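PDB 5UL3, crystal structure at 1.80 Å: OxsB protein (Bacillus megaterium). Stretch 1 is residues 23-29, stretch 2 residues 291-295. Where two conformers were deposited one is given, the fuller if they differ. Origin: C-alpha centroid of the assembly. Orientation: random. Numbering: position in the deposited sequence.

Stretch 1 (23-29) QIWLKPS
Stretch 2 291-295: SLDIL

Two turns of one chain, at least 265 residues apart in sequence where they touch, meet across 323 Å² of summed buried surface. Gln23 to Leu26 forms a type I beta turn closed by Leu26 N to Gln23 O (3.1 Å), with phi/psi of -72/-6 at Ile24 and -82/-16 at Trp25. Leu292 to Leu295 forms another, closed by Leu295 N to Leu292 O (2.9 Å), with -51/-39 at Asp293 and -89/-5 at Ile294. Register is set by CA separations of 5.1 Å for Trp25 and Leu292 and 5.0 Å for Lys27 and Asp293.

No direct hydrogen bond spans the stretches; water supplies the polar link. Water 1 donates to Ile24 O (2.9 Å) and accepts from Leu292 N (3.0 Å), joining the two backbones. Water 2 lies 2.9 Å from Trp25 O and 3.1 Å from Leu292 O, within donating geometry of both carbonyls, which are themselves 3.7 Å apart, O to O.

Asp293 covers the most surface. Its CB points sideways (chi1 -58°, m; chi2 27°), and its OD2 approaches Pro28 CD at 3.6 Å; both carboxylate oxygens are hydrogen-bonded elsewhere in the structure. Leu292 is next, with CB directed toward stretch 1 and an m,t rotamer (-59°, 173°). Its CD1 meets Ile24 CD1 at 3.8 Å, an apolar contact made by Ile24 in p,t (60°, 175°).

Lys27, the N-cap residue before the helix that begins at Pro28, is extended beyond an m chi1 (-35°, -165°, 157°, -166°). Its CE comes 3.2 Å from Asp293 O, whereas CB is 4.2 Å from Asp293 OD2: the aliphatic chain, rather than a salt bridge, makes this contact. Trp25 (chi1 47°, p; chi2 89°) sends its indole away, leaving its carbonyl to face stretch 2.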

# COMPACT_ATOMS: atom_id res chain seq x y z
N GLN A 23 -25.60 -9.50 -2.64
CA GLN A 23 -25.32 -8.14 -2.18
C GLN A 23 -24.15 -8.18 -1.20
O GLN A 23 -24.28 -8.00 0.01
CB GLN A 23 -26.58 -7.53 -1.57
CG GLN A 23 -27.70 -7.50 -2.57
CD GLN A 23 -29.04 -7.26 -1.92
OE1 GLN A 23 -29.23 -6.30 -1.17
NE2 GLN A 23 -29.98 -8.16 -2.18
N ILE A 24 -22.96 -8.40 -1.78
CA ILE A 24 -21.78 -8.70 -0.97
C ILE A 24 -21.24 -7.51 -0.20
O ILE A 24 -20.35 -7.67 0.63
CB ILE A 24 -20.68 -9.32 -1.85
CG1 ILE A 24 -20.27 -8.36 -2.97
CG2 ILE A 24 -21.16 -10.63 -2.43
CD1 ILE A 24 -19.08 -8.88 -3.82
N TRP A 25 -21.79 -6.31 -0.42
CA TRP A 25 -21.42 -5.15 0.38
C TRP A 25 -22.15 -5.08 1.71
O TRP A 25 -21.73 -4.32 2.59
CB TRP A 25 -21.69 -3.87 -0.40
CG TRP A 25 -23.04 -3.90 -1.02
CD1 TRP A 25 -24.21 -3.48 -0.45
CD2 TRP A 25 -23.37 -4.40 -2.31
NE1 TRP A 25 -25.25 -3.68 -1.32
CE2 TRP A 25 -24.76 -4.25 -2.47
CE3 TRP A 25 -22.62 -4.95 -3.36
CZ2 TRP A 25 -25.42 -4.63 -3.63
CZ3 TRP A 25 -23.28 -5.34 -4.51
CH2 TRP A 25 -24.67 -5.17 -4.64
N LEU A 26 -23.24 -5.82 1.89
CA LEU A 26 -23.95 -5.74 3.16
C LEU A 26 -23.18 -6.48 4.23
O LEU A 26 -22.53 -7.50 3.97
CB LEU A 26 -25.35 -6.33 3.02
CG LEU A 26 -26.27 -5.72 1.97
CD1 LEU A 26 -27.52 -6.58 1.81
CD2 LEU A 26 -26.60 -4.27 2.35
N LYS A 27 -23.26 -5.96 5.45
CA LYS A 27 -22.64 -6.62 6.60
C LYS A 27 -23.44 -7.86 6.98
O LYS A 27 -24.63 -7.96 6.68
CB LYS A 27 -22.56 -5.64 7.77
CG LYS A 27 -22.30 -4.20 7.32
CD LYS A 27 -21.87 -3.31 8.47
CE LYS A 27 -21.11 -2.09 7.96
NZ LYS A 27 -20.40 -1.38 9.07
N PRO A 28 -22.80 -8.83 7.63
CA PRO A 28 -23.49 -10.10 7.90
C PRO A 28 -24.76 -9.94 8.73
O PRO A 28 -25.70 -10.73 8.55
CB PRO A 28 -22.42 -10.94 8.62
CG PRO A 28 -21.11 -10.41 8.06
CD PRO A 28 -21.35 -8.91 7.95
N SER A 29 -24.83 -8.95 9.63
CA SER A 29 -26.05 -8.72 10.39
C SER A 29 -27.19 -8.26 9.48
O SER A 29 -28.35 -8.63 9.70
CB SER A 29 -25.80 -7.69 11.49
OG SER A 29 -24.99 -8.24 12.52
N SER A 291 -13.27 -8.59 2.73
CA SER A 291 -14.62 -8.28 3.19
C SER A 291 -14.95 -6.83 2.82
O SER A 291 -14.10 -5.95 2.89
CB SER A 291 -14.74 -8.49 4.70
OG SER A 291 -14.58 -9.88 5.00
N LEU A 292 -16.21 -6.59 2.45
CA LEU A 292 -16.59 -5.28 1.92
C LEU A 292 -17.53 -4.51 2.85
O LEU A 292 -18.16 -3.52 2.42
CB LEU A 292 -17.22 -5.44 0.53
CG LEU A 292 -16.29 -6.10 -0.50
CD1 LEU A 292 -17.00 -6.38 -1.82
CD2 LEU A 292 -15.05 -5.23 -0.75
N ASP A 293 -17.57 -4.89 4.13
CA ASP A 293 -18.44 -4.25 5.13
C ASP A 293 -18.30 -2.72 5.14
O ASP A 293 -19.28 -2.00 5.36
CB ASP A 293 -18.12 -4.76 6.53
CG ASP A 293 -18.27 -6.28 6.67
OD1 ASP A 293 -18.13 -7.01 5.67
OD2 ASP A 293 -18.53 -6.72 7.80
N ILE A 294 -17.07 -2.22 4.98
CA ILE A 294 -16.79 -0.79 5.13
C ILE A 294 -16.95 -0.04 3.82
O ILE A 294 -16.88 1.20 3.81
CB ILE A 294 -15.37 -0.60 5.70
CG1 ILE A 294 -15.13 -1.52 6.90
CG2 ILE A 294 -15.12 0.85 6.16
CD1 ILE A 294 -16.03 -1.23 8.11
N LEU A 295 -17.22 -0.74 2.72
CA LEU A 295 -17.13 -0.12 1.40
C LEU A 295 -18.12 1.04 1.25
O LEU A 295 -17.76 2.11 0.72
CB LEU A 295 -17.35 -1.17 0.31
CG LEU A 295 -17.11 -0.63 -1.10
CD1 LEU A 295 -15.68 -0.10 -1.22
CD2 LEU A 295 -17.40 -1.68 -2.17
O HOH W 1 -17.97 -8.89 1.75
O HOH W 2 -20.59 -1.66 2.53